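Local coordinates for protein Co-type Nitrile Hydratase beta subunit (Pseudomonas putida, PDB 3QYH) that forms the beta subunit of a cobalt-type nitrile hydratase, an enzyme that hydrates nitriles to amides, and probably lines the active site together with the alpha subunit, at residues N21-V24 and F25-D28; H53-E56 and R57-P60; L71-H74 and V75-L79; M150-Y153 and T154-K157; V209-W212 and D213-E217. All coordinates share one frame; numbering follows the deposited sequence.

Interaction 1 (N21-V24 and F25-D28); sequences NEPV and FRYD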
loop_
_atom_site.group_PDB
_atom_site.type_symbol
_atom_site.label_atom_id
_atom_site.label_comp_id
_atom_site.label_asym_id
_atom_site.label_seq_id
_atom_site.Cartn_x
_atom_site.Cartn_y
_atom_site.Cartn_z
ATOM N N ASN B 21 0.220 -16.724 12.312
ATOM C CA ASN B 21 -0.616 -16.061 13.310
ATOM C C ASN B 21 -0.079 -14.684 13.723
ATOM O O ASN B 21 -0.106 -14.320 14.903
ATOM C CB ASN B 21 -0.707 -16.932 14.562
ATOM C CG ASN B 21 -1.363 -18.278 14.293
ATOM O OD1 ASN B 21 -2.483 -18.346 13.763
ATOM N ND2 ASN B 21 -0.674 -19.358 14.672
ATOM N N GLU B 22 0.415 -13.926 12.755
ATOM C CA GLU B 22 1.016 -12.622 13.019
ATOM C C GLU B 22 -0.029 -11.639 13.575
ATOM O O GLU B 22 -1.109 -11.478 12.988
ATOM C CB GLU B 22 1.598 -12.080 11.719
ATOM C CG GLU B 22 2.323 -10.748 11.855
ATOM C CD GLU B 22 2.959 -10.305 10.541
ATOM O OE1 GLU B 22 3.206 -11.149 9.640
ATOM O OE2 GLU B 22 3.220 -9.100 10.408
ATOM N N PRO B 23 0.271 -10.993 14.712
ATOM C CA PRO B 23 -0.657 -9.967 15.221
ATOM C C PRO B 23 -0.550 -8.674 14.409
ATOM O O PRO B 23 0.436 -8.489 13.699
ATOM C CB PRO B 23 -0.158 -9.696 16.640
ATOM C CG PRO B 23 1.278 -10.198 16.675
ATOM C CD PRO B 23 1.533 -11.049 15.461
ATOM N N VAL B 24 -1.544 -7.798 14.517
ATOM C CA VAL B 24 -1.516 -6.509 13.812
ATOM C C VAL B 24 -0.302 -5.733 14.253
ATOM O O VAL B 24 0.457 -5.224 13.423
ATOM C CB VAL B 24 -2.797 -5.675 14.103
ATOM C CG1 VAL B 24 -2.683 -4.259 13.537
ATOM C CG2 VAL B 24 -4.027 -6.393 13.547
ATOM N N PHE B 25 -0.113 -5.659 15.564
ATOM C CA PHE B 25 1.076 -5.006 16.126
ATOM C C PHE B 25 1.930 -6.007 16.896
ATOM O O PHE B 25 1.470 -6.614 17.859
ATOM C CB PHE B 25 0.649 -3.860 17.041
ATOM C CG PHE B 25 -0.085 -2.770 16.328
ATOM C CD1 PHE B 25 -1.434 -2.559 16.559
ATOM C CD2 PHE B 25 0.580 -1.952 15.415
ATOM C CE1 PHE B 25 -2.122 -1.524 15.897
ATOM C CE2 PHE B 25 -0.104 -0.936 14.737
ATOM C CZ PHE B 25 -1.450 -0.715 14.990
ATOM N N ARG B 26 3.182 -6.169 16.478
ATOM C CA ARG B 26 4.048 -7.147 17.106
ATOM C C ARG B 26 4.776 -6.611 18.333
ATOM O O ARG B 26 5.254 -7.394 19.138
ATOM C CB ARG B 26 5.012 -7.739 16.052
ATOM C CG ARG B 26 4.251 -8.369 14.841
ATOM C CD ARG B 26 5.164 -8.751 13.654
ATOM N NE ARG B 26 6.215 -9.663 14.065
ATOM C CZ ARG B 26 7.527 -9.434 14.140
ATOM N NH1 ARG B 26 8.097 -8.286 13.772
ATOM N NH2 ARG B 26 8.282 -10.426 14.580
ATOM N N TYR B 27 4.853 -5.288 18.478
ATOM C CA TYR B 27 5.415 -4.679 19.681
ATOM C C TYR B 27 4.536 -3.501 20.089
ATOM O O TYR B 27 3.884 -2.883 19.226
ATOM C CB TYR B 27 6.861 -4.187 19.457
ATOM C CG TYR B 27 7.810 -5.210 18.872
ATOM C CD1 TYR B 27 8.057 -5.250 17.501
ATOM C CD2 TYR B 27 8.465 -6.140 19.684
ATOM C CE1 TYR B 27 8.928 -6.184 16.945
ATOM C CE2 TYR B 27 9.348 -7.083 19.135
ATOM C CZ TYR B 27 9.563 -7.099 17.765
ATOM O OH TYR B 27 10.421 -8.017 17.202
ATOM N N ASP B 28 4.513 -3.187 21.384
ATOM C CA ASP B 28 3.746 -2.027 21.878
ATOM C C ASP B 28 4.174 -0.704 21.253
ATOM O O ASP B 28 3.319 0.119 20.930
ATOM C CB ASP B 28 3.789 -1.925 23.399
ATOM C CG ASP B 28 2.838 -2.901 24.078
ATOM O OD1 ASP B 28 2.031 -3.555 23.371
ATOM O OD2 ASP B 28 2.898 -3.014 25.320
#

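Interaction 2 (H53-E56 and R57-P60); sequences HSIE and RMGP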
loop_
_atom_site.group_PDB
_atom_site.type_symbol
_atom_site.label_atom_id
_atom_site.label_comp_id
_atom_site.label_asym_id
_atom_site.label_seq_id
_atom_site.Cartn_x
_atom_site.Cartn_y
_atom_site.Cartn_z
ATOM N N HIS B 53 8.559 10.265 0.412
ATOM C CA HIS B 53 9.880 10.637 -0.076
ATOM C C HIS B 53 10.896 10.788 1.059
ATOM O O HIS B 53 12.099 10.651 0.853
ATOM C CB HIS B 53 9.814 11.921 -0.919
ATOM C CG HIS B 53 11.104 12.244 -1.609
ATOM N ND1 HIS B 53 11.782 11.326 -2.388
ATOM C CD2 HIS B 53 11.840 13.384 -1.638
ATOM C CE1 HIS B 53 12.883 11.885 -2.859
ATOM N NE2 HIS B 53 12.936 13.133 -2.427
ATOM N N SER B 54 10.407 11.098 2.251
ATOM C CA SER B 54 11.253 11.135 3.431
ATOM C C SER B 54 11.833 9.757 3.719
ATOM O O SER B 54 13.014 9.628 4.018
ATOM C CB SER B 54 10.468 11.661 4.645
ATOM O OG SER B 54 11.266 11.580 5.808
ATOM N N ILE B 55 11.003 8.722 3.602
ATOM C CA ILE B 55 11.466 7.341 3.774
ATOM C C ILE B 55 12.478 6.994 2.686
ATOM O O ILE B 55 13.516 6.380 2.968
ATOM C CB ILE B 55 10.286 6.356 3.736
ATOM C CG1 ILE B 55 9.451 6.491 5.015
ATOM C CG2 ILE B 55 10.774 4.903 3.592
ATOM C CD1 ILE B 55 8.126 5.697 4.975
ATOM N N GLU B 56 12.183 7.412 1.451
ATOM C CA GLU B 56 13.064 7.154 0.302
ATOM C C GLU B 56 14.476 7.724 0.516
ATOM O O GLU B 56 15.472 7.199 -0.012
ATOM C CB GLU B 56 12.438 7.734 -0.978
ATOM C CG GLU B 56 11.187 6.943 -1.415
ATOM C CD GLU B 56 10.367 7.630 -2.501
ATOM O OE1 GLU B 56 10.792 8.687 -3.016
ATOM O OE2 GLU B 56 9.281 7.095 -2.836
ATOM N N ARG B 57 14.551 8.792 1.299
ATOM C CA ARG B 57 15.799 9.511 1.512
ATOM C C ARG B 57 16.603 9.032 2.714
ATOM O O ARG B 57 17.651 9.592 3.020
ATOM C CB ARG B 57 15.515 11.015 1.643
ATOM C CG ARG B 57 15.090 11.645 0.317
ATOM C CD ARG B 57 14.913 13.172 0.447
ATOM N NE ARG B 57 13.741 13.566 1.248
ATOM C CZ ARG B 57 13.804 14.239 2.400
ATOM N NH1 ARG B 57 14.989 14.601 2.936
ATOM N NH2 ARG B 57 12.684 14.573 3.018
ATOM N N MET B 58 16.129 8.015 3.419
ATOM C CA MET B 58 16.911 7.539 4.547
ATOM C C MET B 58 18.117 6.720 4.060
ATOM O O MET B 58 18.169 6.309 2.906
ATOM C CB MET B 58 16.029 6.829 5.590
ATOM C CG MET B 58 15.474 5.495 5.221
ATOM S SD MET B 58 14.120 5.066 6.361
ATOM C CE MET B 58 15.014 4.551 7.827
ATOM N N GLY B 59 19.128 6.548 4.899
ATOM C CA GLY B 59 20.300 5.799 4.463
ATOM C C GLY B 59 19.880 4.408 4.012
ATOM O O GLY B 59 19.029 3.802 4.652
ATOM N N PRO B 60 20.470 3.901 2.911
ATOM C CA PRO B 60 20.061 2.597 2.360
ATOM C C PRO B 60 20.201 1.460 3.370
ATOM O O PRO B 60 19.306 0.617 3.435
ATOM C CB PRO B 60 21.039 2.352 1.193
ATOM C CG PRO B 60 21.855 3.571 1.040
ATOM C CD PRO B 60 21.422 4.609 2.050
#

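Interaction 3 (L71-H74 and V75-L79); sequences LWLH and VFENL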
loop_
_atom_site.group_PDB
_atom_site.type_symbol
_atom_site.label_atom_id
_atom_site.label_comp_id
_atom_site.label_asym_id
_atom_site.label_seq_id
_atom_site.Cartn_x
_atom_site.Cartn_y
_atom_site.Cartn_z
ATOM N N LEU B 71 10.871 2.878 9.935
ATOM C CA LEU B 71 10.888 3.819 8.809
ATOM C C LEU B 71 9.977 5.019 9.108
ATOM O O LEU B 71 10.331 6.165 8.842
ATOM C CB LEU B 71 10.422 3.148 7.513
ATOM C CG LEU B 71 11.040 1.766 7.238
ATOM C CD1 LEU B 71 10.474 1.223 5.933
ATOM C CD2 LEU B 71 12.550 1.845 7.199
ATOM N N TRP B 72 8.805 4.755 9.662
ATOM C CA TRP B 72 7.893 5.837 10.011
ATOM C C TRP B 72 8.491 6.719 11.101
ATOM O O TRP B 72 8.402 7.952 11.033
ATOM C CB TRP B 72 6.557 5.277 10.498
ATOM C CG TRP B 72 5.697 4.688 9.414
ATOM C CD1 TRP B 72 6.111 4.217 8.205
ATOM C CD2 TRP B 72 4.276 4.506 9.455
ATOM N NE1 TRP B 72 5.030 3.748 7.485
ATOM C CE2 TRP B 72 3.895 3.915 8.225
ATOM C CE3 TRP B 72 3.285 4.787 10.409
ATOM C CZ2 TRP B 72 2.563 3.592 7.925
ATOM C CZ3 TRP B 72 1.965 4.465 10.113
ATOM C CH2 TRP B 72 1.615 3.877 8.888
ATOM N N LEU B 73 9.072 6.089 12.115
ATOM C CA LEU B 73 9.696 6.829 13.214
ATOM C C LEU B 73 10.752 7.787 12.659
ATOM O O LEU B 73 10.861 8.934 13.098
ATOM C CB LEU B 73 10.313 5.871 14.243
ATOM C CG LEU B 73 11.172 6.538 15.325
ATOM C CD1 LEU B 73 10.366 7.556 16.136
ATOM C CD2 LEU B 73 11.779 5.505 16.228
ATOM N N HIS B 74 11.514 7.310 11.679
ATOM C CA HIS B 74 12.533 8.137 11.024
ATOM C C HIS B 74 11.905 9.362 10.398
ATOM O O HIS B 74 12.427 10.472 10.557
ATOM C CB HIS B 74 13.323 7.357 9.946
ATOM C CG HIS B 74 14.122 8.240 9.034
ATOM N ND1 HIS B 74 15.459 8.511 9.244
ATOM C CD2 HIS B 74 13.759 8.952 7.937
ATOM C CE1 HIS B 74 15.887 9.332 8.302
ATOM N NE2 HIS B 74 14.877 9.615 7.496
ATOM N N VAL B 75 10.785 9.180 9.700
ATOM C CA VAL B 75 10.126 10.313 9.061
ATOM C C VAL B 75 9.720 11.340 10.112
ATOM O O VAL B 75 9.954 12.535 9.940
ATOM C CB VAL B 75 8.872 9.891 8.259
ATOM C CG1 VAL B 75 8.190 11.101 7.657
ATOM C CG2 VAL B 75 9.250 8.904 7.174
ATOM N N PHE B 76 9.110 10.884 11.204
ATOM C CA PHE B 76 8.627 11.824 12.212
ATOM C C PHE B 76 9.801 12.632 12.798
ATOM O O PHE B 76 9.689 13.833 13.020
ATOM C CB PHE B 76 7.847 11.094 13.310
ATOM C CG PHE B 76 6.679 10.279 12.789
ATOM C CD1 PHE B 76 6.258 9.128 13.457
ATOM C CD2 PHE B 76 6.013 10.660 11.633
ATOM C CE1 PHE B 76 5.177 8.376 12.984
ATOM C CE2 PHE B 76 4.937 9.906 11.142
ATOM C CZ PHE B 76 4.531 8.757 11.812
ATOM N N GLU B 77 10.929 11.967 13.017
ATOM C CA GLU B 77 12.090 12.616 13.630
ATOM C C GLU B 77 12.820 13.580 12.702
ATOM O O GLU B 77 13.542 14.452 13.168
ATOM C CB GLU B 77 13.076 11.581 14.163
ATOM C CG GLU B 77 12.564 10.799 15.387
ATOM C CD GLU B 77 13.553 9.732 15.830
ATOM O OE1 GLU B 77 14.351 9.295 14.982
ATOM O OE2 GLU B 77 13.543 9.334 17.011
ATOM N N ASN B 78 12.634 13.414 11.399
ATOM C CA ASN B 78 13.407 14.159 10.423
ATOM C C ASN B 78 12.573 15.101 9.579
ATOM O O ASN B 78 12.904 16.283 9.469
ATOM C CB ASN B 78 14.219 13.208 9.552
ATOM C CG ASN B 78 15.384 12.600 10.309
ATOM O OD1 ASN B 78 16.425 13.228 10.469
ATOM N ND2 ASN B 78 15.204 11.384 10.808
ATOM N N LEU B 79 11.484 14.601 9.003
ATOM C CA LEU B 79 10.619 15.449 8.179
ATOM C C LEU B 79 9.997 16.587 9.027
ATOM O O LEU B 79 9.812 17.717 8.549
ATOM C CB LEU B 79 9.543 14.611 7.479
ATOM C CG LEU B 79 8.615 15.322 6.510
ATOM C CD1 LEU B 79 9.449 16.003 5.432
ATOM C CD2 LEU B 79 7.653 14.304 5.866
#

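Interaction 4 (M150-Y153 and T154-K157); sequences MPRY and TRGK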
loop_
_atom_site.group_PDB
_atom_site.type_symbol
_atom_site.label_atom_id
_atom_site.label_comp_id
_atom_site.label_asym_id
_atom_site.label_seq_id
_atom_site.Cartn_x
_atom_site.Cartn_y
_atom_site.Cartn_z
ATOM N N MET B 150 7.253 6.167 -11.034
ATOM C CA MET B 150 7.556 5.252 -12.128
ATOM C C MET B 150 8.704 4.365 -11.727
ATOM O O MET B 150 9.851 4.831 -11.651
ATOM C CB MET B 150 7.890 5.992 -13.458
ATOM C CG MET B 150 8.873 7.142 -13.377
ATOM S SD MET B 150 9.702 7.396 -15.001
ATOM C CE MET B 150 8.345 8.021 -15.989
ATOM N N PRO B 151 8.414 3.089 -11.437
ATOM C CA PRO B 151 9.508 2.239 -10.959
ATOM C C PRO B 151 10.595 2.107 -12.019
ATOM O O PRO B 151 10.306 2.152 -13.222
ATOM C CB PRO B 151 8.845 0.886 -10.727
ATOM C CG PRO B 151 7.347 1.211 -10.519
ATOM C CD PRO B 151 7.117 2.384 -11.475
ATOM N N ARG B 152 11.834 1.944 -11.570
ATOM C CA ARG B 152 12.953 1.801 -12.489
ATOM C C ARG B 152 12.701 0.675 -13.481
ATOM O O ARG B 152 13.024 0.811 -14.658
ATOM C CB ARG B 152 14.239 1.522 -11.718
ATOM C CG ARG B 152 15.360 2.450 -12.107
ATOM C CD ARG B 152 16.586 2.378 -11.173
ATOM N NE ARG B 152 17.802 2.618 -11.954
ATOM C CZ ARG B 152 19.048 2.491 -11.492
ATOM N NH1 ARG B 152 20.090 2.731 -12.294
ATOM N NH2 ARG B 152 19.258 2.125 -10.235
ATOM N N TYR B 153 12.106 -0.428 -13.016
ATOM C CA TYR B 153 11.918 -1.597 -13.882
ATOM C C TYR B 153 10.979 -1.362 -15.079
ATOM O O TYR B 153 10.942 -2.175 -16.002
ATOM C CB TYR B 153 11.497 -2.849 -13.078
ATOM C CG TYR B 153 10.044 -2.870 -12.608
ATOM C CD1 TYR B 153 9.704 -2.473 -11.305
ATOM C CD2 TYR B 153 9.020 -3.297 -13.457
ATOM C CE1 TYR B 153 8.362 -2.483 -10.868
ATOM C CE2 TYR B 153 7.693 -3.332 -13.029
ATOM C CZ TYR B 153 7.368 -2.918 -11.740
ATOM O OH TYR B 153 6.046 -2.956 -11.338
ATOM N N THR B 154 10.226 -0.262 -15.059
ATOM C CA THR B 154 9.303 0.045 -16.154
ATOM C C THR B 154 9.882 1.021 -17.190
ATOM O O THR B 154 9.336 1.166 -18.287
ATOM C CB THR B 154 7.965 0.669 -15.642
ATOM O OG1 THR B 154 8.212 1.971 -15.119
ATOM C CG2 THR B 154 7.283 -0.207 -14.580
ATOM N N ARG B 155 10.975 1.695 -16.845
ATOM C CA ARG B 155 11.433 2.807 -17.674
ATOM C C ARG B 155 11.948 2.358 -19.057
ATOM O O ARG B 155 12.714 1.413 -19.171
ATOM C CB ARG B 155 12.455 3.667 -16.912
ATOM C CG ARG B 155 11.825 4.289 -15.678
ATOM C CD ARG B 155 12.774 5.160 -14.889
ATOM N NE ARG B 155 12.308 5.278 -13.507
ATOM C CZ ARG B 155 13.084 5.675 -12.499
ATOM N NH1 ARG B 155 14.354 6.010 -12.728
ATOM N NH2 ARG B 155 12.606 5.739 -11.265
ATOM N N GLY B 156 11.487 3.031 -20.098
ATOM C CA GLY B 156 11.830 2.641 -21.452
ATOM C C GLY B 156 11.027 1.473 -21.990
ATOM O O GLY B 156 11.213 1.075 -23.145
ATOM N N LYS B 157 10.139 0.904 -21.177
ATOM C CA LYS B 157 9.426 -0.297 -21.613
ATOM C C LYS B 157 8.075 0.058 -22.250
ATOM O O LYS B 157 7.510 1.121 -21.983
ATOM C CB LYS B 157 9.231 -1.275 -20.455
ATOM C CG LYS B 157 10.526 -1.714 -19.772
ATOM C CD LYS B 157 11.436 -2.420 -20.754
ATOM C CE LYS B 157 12.512 -3.253 -20.055
ATOM N NZ LYS B 157 13.300 -2.464 -19.111
HETATM O O HOH W 1 12.848 -4.126 -16.528
#

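Interaction 5 (V209-W212 and D213-E217); sequences VDLW and DDYLE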
loop_
_atom_site.group_PDB
_atom_site.type_symbol
_atom_site.label_atom_id
_atom_site.label_comp_id
_atom_site.label_asym_id
_atom_site.label_seq_id
_atom_site.Cartn_x
_atom_site.Cartn_y
_atom_site.Cartn_z
ATOM N N VAL B 209 0.945 -1.762 -13.937
ATOM C CA VAL B 209 1.516 -0.680 -13.139
ATOM C C VAL B 209 0.698 0.588 -13.341
ATOM O O VAL B 209 0.292 0.896 -14.465
ATOM C CB VAL B 209 2.996 -0.406 -13.557
ATOM C CG1 VAL B 209 3.674 0.556 -12.577
ATOM C CG2 VAL B 209 3.796 -1.720 -13.658
ATOM N N ASP B 210 0.482 1.357 -12.274
ATOM C CA ASP B 210 -0.266 2.595 -12.419
ATOM C C ASP B 210 0.636 3.805 -12.647
ATOM O O ASP B 210 1.499 4.123 -11.822
ATOM C CB ASP B 210 -1.210 2.809 -11.225
ATOM C CG ASP B 210 -2.252 1.707 -11.109
ATOM O OD1 ASP B 210 -2.880 1.587 -10.032
ATOM O OD2 ASP B 210 -2.433 0.955 -12.100
ATOM N N LEU B 211 0.420 4.484 -13.767
ATOM C CA LEU B 211 1.379 5.469 -14.239
ATOM C C LEU B 211 0.664 6.745 -14.652
ATOM O O LEU B 211 -0.425 6.690 -15.227
ATOM C CB LEU B 211 2.167 4.894 -15.413
ATOM C CG LEU B 211 3.080 3.729 -15.017
ATOM C CD1 LEU B 211 3.567 2.990 -16.242
ATOM C CD2 LEU B 211 4.283 4.200 -14.152
ATOM N N TRP B 212 1.275 7.884 -14.346
ATOM C CA TRP B 212 0.695 9.174 -14.660
ATOM C C TRP B 212 0.897 9.524 -16.132
ATOM O O TRP B 212 1.856 9.080 -16.761
ATOM C CB TRP B 212 1.291 10.252 -13.765
ATOM C CG TRP B 212 0.658 10.339 -12.375
ATOM C CD1 TRP B 212 -0.191 11.313 -11.915
ATOM C CD2 TRP B 212 0.832 9.419 -11.290
ATOM N NE1 TRP B 212 -0.550 11.051 -10.613
ATOM C CE2 TRP B 212 0.071 9.897 -10.206
ATOM C CE3 TRP B 212 1.568 8.243 -11.125
ATOM C CZ2 TRP B 212 0.020 9.234 -8.982
ATOM C CZ3 TRP B 212 1.517 7.597 -9.901
ATOM C CH2 TRP B 212 0.763 8.098 -8.848
ATOM N N ASP B 213 -0.021 10.313 -16.675
ATOM C CA ASP B 213 -0.057 10.635 -18.103
ATOM C C ASP B 213 1.299 11.116 -18.623
ATOM O O ASP B 213 1.804 10.590 -19.619
ATOM C CB ASP B 213 -1.138 11.696 -18.379
ATOM C CG ASP B 213 -1.383 11.910 -19.857
ATOM O OD1 ASP B 213 -0.466 12.405 -20.525
ATOM O OD2 ASP B 213 -2.496 11.589 -20.346
ATOM N N ASP B 214 1.903 12.098 -17.960
ATOM C CA ASP B 214 3.176 12.601 -18.470
ATOM C C ASP B 214 4.395 11.727 -18.150
ATOM O O ASP B 214 5.518 12.142 -18.396
ATOM C CB ASP B 214 3.415 14.081 -18.114
ATOM C CG ASP B 214 3.675 14.307 -16.638
ATOM O OD1 ASP B 214 3.772 13.326 -15.867
ATOM O OD2 ASP B 214 3.779 15.483 -16.241
ATOM N N TYR B 215 4.170 10.523 -17.618
ATOM C CA TYR B 215 5.234 9.523 -17.493
ATOM C C TYR B 215 5.373 8.797 -18.827
ATOM O O TYR B 215 6.306 8.013 -19.025
ATOM C CB TYR B 215 4.869 8.461 -16.453
ATOM C CG TYR B 215 4.984 8.839 -14.987
ATOM C CD1 TYR B 215 5.299 10.135 -14.580
ATOM C CD2 TYR B 215 4.744 7.877 -14.007
ATOM C CE1 TYR B 215 5.400 10.449 -13.204
ATOM C CE2 TYR B 215 4.826 8.174 -12.652
ATOM C CZ TYR B 215 5.154 9.450 -12.250
ATOM O OH TYR B 215 5.209 9.691 -10.881
ATOM N N LEU B 216 4.431 9.039 -19.735
ATOM C CA LEU B 216 4.286 8.197 -20.928
ATOM C C LEU B 216 4.436 8.959 -22.241
ATOM O O LEU B 216 4.304 10.184 -22.276
ATOM C CB LEU B 216 2.924 7.496 -20.919
ATOM C CG LEU B 216 2.531 6.751 -19.645
ATOM C CD1 LEU B 216 1.084 6.298 -19.720
ATOM C CD2 LEU B 216 3.463 5.560 -19.398
ATOM N N GLU B 217 4.700 8.210 -23.317
ATOM C CA GLU B 217 4.631 8.733 -24.684
ATOM C C GLU B 217 4.049 7.627 -25.540
ATOM O O GLU B 217 4.121 6.464 -25.156
ATOM C CB GLU B 217 6.020 9.088 -25.214
ATOM C CG GLU B 217 6.882 7.881 -25.519
ATOM C CD GLU B 217 8.282 8.257 -26.026
ATOM O OE1 GLU B 217 8.537 9.446 -26.329
ATOM O OE2 GLU B 217 9.130 7.349 -26.114
#

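Interaction 1 (N21-V24 and F25-D28)
Val-24 and Phe-25 sit at a bend in an irregular stretch of backbone, Val-24 with helix-like angles between extended neighbours, and no hydrogen bond links residues 21-24 to 25-28. The two side chains lie alongside each other, pointing the same way. CG1 of Val-24, held anti to its backbone N (chi1 172°), rests over one face of the Phe-25 ring, displaced toward the rim, 3.8 Å from the ring centroid in a CH-pi contact. The ring itself packs on Glu-30, Lys-31 and Met-34 of helix 28-43. An alanine in place of Phe-25 would leave Val-24 CG1 without the ring face beneath it and is likely to weaken the hold of this loop on the helix. On the other flank, the aliphatic part of Arg-26 is the meeting surface: its CG lies 3.9 Å from Pro-23 CD, and its CD lies 3.8 Å from Glu-22 OE2. The charged atoms do not meet, Glu-22 OE2 standing 4.8 Å from Arg-26 NE, and the carboxylate and guanidinium planes are 78° apart. Arg-26 makes a salt bridge to Glu-19, while Glu-22 is hydrogen-bonded to an aromatic side chain and to the backbone of the partner protein chain. This is a surface loop leading into helix 28-43, where Glu-30 OE1 accepts from the backbone N of both Arg-26 and Tyr-27.

Interaction 2 (H53-E56 and R57-P60)
The C-terminal end of helix 48-56 and the short loop that leads on to helix 60-65 make up this contact, in which Arg-57 folds back across His-53, one helical turn earlier. Arg-57 CG stands over one face of the imidazole, 4.0 Å from the ring centroid in a CH-pi contact, and the chain then runs across the ring toward its rim, where Arg-57 CD is 3.5 Å from His-53 NE2. A bend at chi3 (-70°) turns the guanidinium back over the backbone, with Arg-57 NH2 3.7 Å from Ser-54 CA; its plane is inclined 47° to the imidazole. The guanidinium then reaches Glu-82 in a salt bridge. His-53 is fixed at its edge as well: ND1 gives a nearly straight hydrogen bond of 2.9 Å to Glu-56 OE1, which lies in the imidazole plane and is met on its anti side, somewhat out of the carboxylate plane. That same oxygen also pairs with His-147 ND1, so the carboxylate joins two histidines. The helix finishes on i to i-3 bonds, Arg-57 N to Ser-54 O at 3.2 Å and Met-58 N to Ile-55 O at 3.1 Å, alongside a weak one from Arg-57 N to His-53 O. Gly-59 then takes the N-cap position of helix 60-65. The Met-58 side chain starts out close to the carbonyl that its own N-H uses, Met-58 CG 3.1 Å from Ile-55 O, and packs against Leu-71 and His-74 of helix 68-82 and against Tyr-63.

Interaction 3 (L71-H74 and V75-L79)
Residues 71-79 form one continuous piece of alpha-helix, the middle of helix 68-82, stitched by the usual i to i-4 bonds: Val-75 N to Leu-71 O, Phe-76 N to Trp-72 O and Glu-77 N to Leu-73 O. In the helical N-terminal part of the subunit it packs on helices 28-43 and 48-56, chiefly through Trp-72, Val-75 and Phe-76. Phe-76 lies back along its own helix, so that Trp-72 O sits over one face of the ring, 3.4 Å from Phe-76 CG, and Phe-76 CE1 comes 4.2 Å from Trp-72 CB. The indole meets Phe-51 and Tyr-69 edge-to-face, which embeds it in an aromatic cluster. Leu-73 and Glu-77 pair one turn apart on a flank near the partner protein chain. Leu-73 CD1 touches Glu-77 OE2 at 3.7 Å, while Glu-77 OE1 turns outward to a salt bridge with a basic side chain of the partner chain. On another flank, His-74 and Asn-78 couple through backbone and side chain together. The imidazole swings anti to the His-74 N (chi1 166°) and forward along the helix, which brings it against the amide of Asn-78, the ring and amide planes only 28° apart. The backbone N of Asn-78 turns to Val-75 O and gives His-74 O a weak bond, and the side chain supplies a stronger one: Asn-78 ND2 donates to His-74 O at 2.9 Å, 163° at the hydrogen. The same ND2 rides over the imidazole face, offset toward the rim and 3.3 Å from His-74 CE1.

Interaction 4 (M150-Y153 and T154-K157)
Arg-155 reaches back and ends on the carbonyl of Met-150. Its CB lies 3.7 Å from Arg-152 O, and CG approaches Pro-151 O. CD runs beside Met-150 SD at 3.8 Å, the two side chains crossing at about a right angle. Extended from CG to NE, the arginine then holds Met-150 O side-on with two nitrogens, NE at 3.1 Å and NH2 at 2.9 Å. The oxygen lies in the guanidinium plane; NH2 stands nearly along the C=O axis, whereas NE comes from above the carbonyl plane. Arg-152 CA covers part of one guanidinium face, and NH1 goes on to Asn-2 OD1, so the group is fixed against turning. The loop bridges strands 136-139 and 158-168 of the SH3-like C-terminal part, with a short 3-10 turn followed by a type II beta turn, Thr-154 to Lys-157. Gly-156 in that turn adopts backbone angles that call for glycine. Just ahead of the 3-10 turn, Pro-151 O takes two bonds from Thr-154: OG1 donates at 2.8 Å in the carbonyl plane, and the backbone N from above it. The Thr-154 methyl, CG2, rests over a face of the Tyr-153 ring, 3.9 Å from the centroid, while Tyr-153 OH bonds to an acidic side chain of the partner chain. A water donates to Tyr-153 O and accepts from Lys-157 NZ, 3.1 Å away.

Interaction 5 (V209-W212 and D213-E217)
The Tyr-215 ring carries Trp-212 CB squarely over the centre of one face, 3.9 Å from the centroid and 3° off the normal, while Leu-211 CD2 meets its edge in the ring plane, 3.7 Å from Tyr-215 CD2. The indole and phenol run side by side in the same direction, their planes 51° apart, and touch where Trp-212 CE3 lies 3.6 Å from Tyr-215 CE2. Both polar ends are held elsewhere: Trp-212 NE1 by Val-169 O, and Tyr-215 OH chiefly by Asp-172, with Arg-149 N as a further partner. Residues 213-215 form a 3-10 turn linking strand 206-212 to strand 216-218, the two outermost strands of the SH3-like sheet within this chain. Tyr-215 N closes that turn with a 2.9 Å bond to Trp-212 O, coming from above the carbonyl plane. With Tyr-215 replaced by alanine, the ring between Trp-212 CB and Leu-211 CD2 is gone, which is likely to open a gap beside the turn and leave Asp-172 without its phenol partner. Leu-216 CD2 comes 4.1 Å from Leu-211 CD1, and both leucines pack on Val-139. Asp-213 is tied by a salt bridge to Arg-130 and by a hydrogen bond to Tyr-186.

Overall arrangement
The five contacts fall into two touching pairs and one outlier. Interactions 2 and 3, with centres 9 Å apart, join helix 48-56 to helix 68-82: Ile-55 CG1 packs on Val-75 CG2, and Ser-54 OG lies 3.6 Å from Val-75 CG2. Interactions 4 and 5, centres 10 Å apart, meet in the C-terminal part, where Met-150 CE is 3.5 Å from Tyr-215 CB and Tyr-153 packs on Val-209. Interaction 1 stands about 7 Å from interaction 3 at the nearest atoms. The bound cobalt(III) ion lies between the two pairs, about 9 Å from the side chains of Ile-55 and Trp-72 and about 11 Å from those of Pro-151 and Trp-212, consistent with both parts flanking the active site.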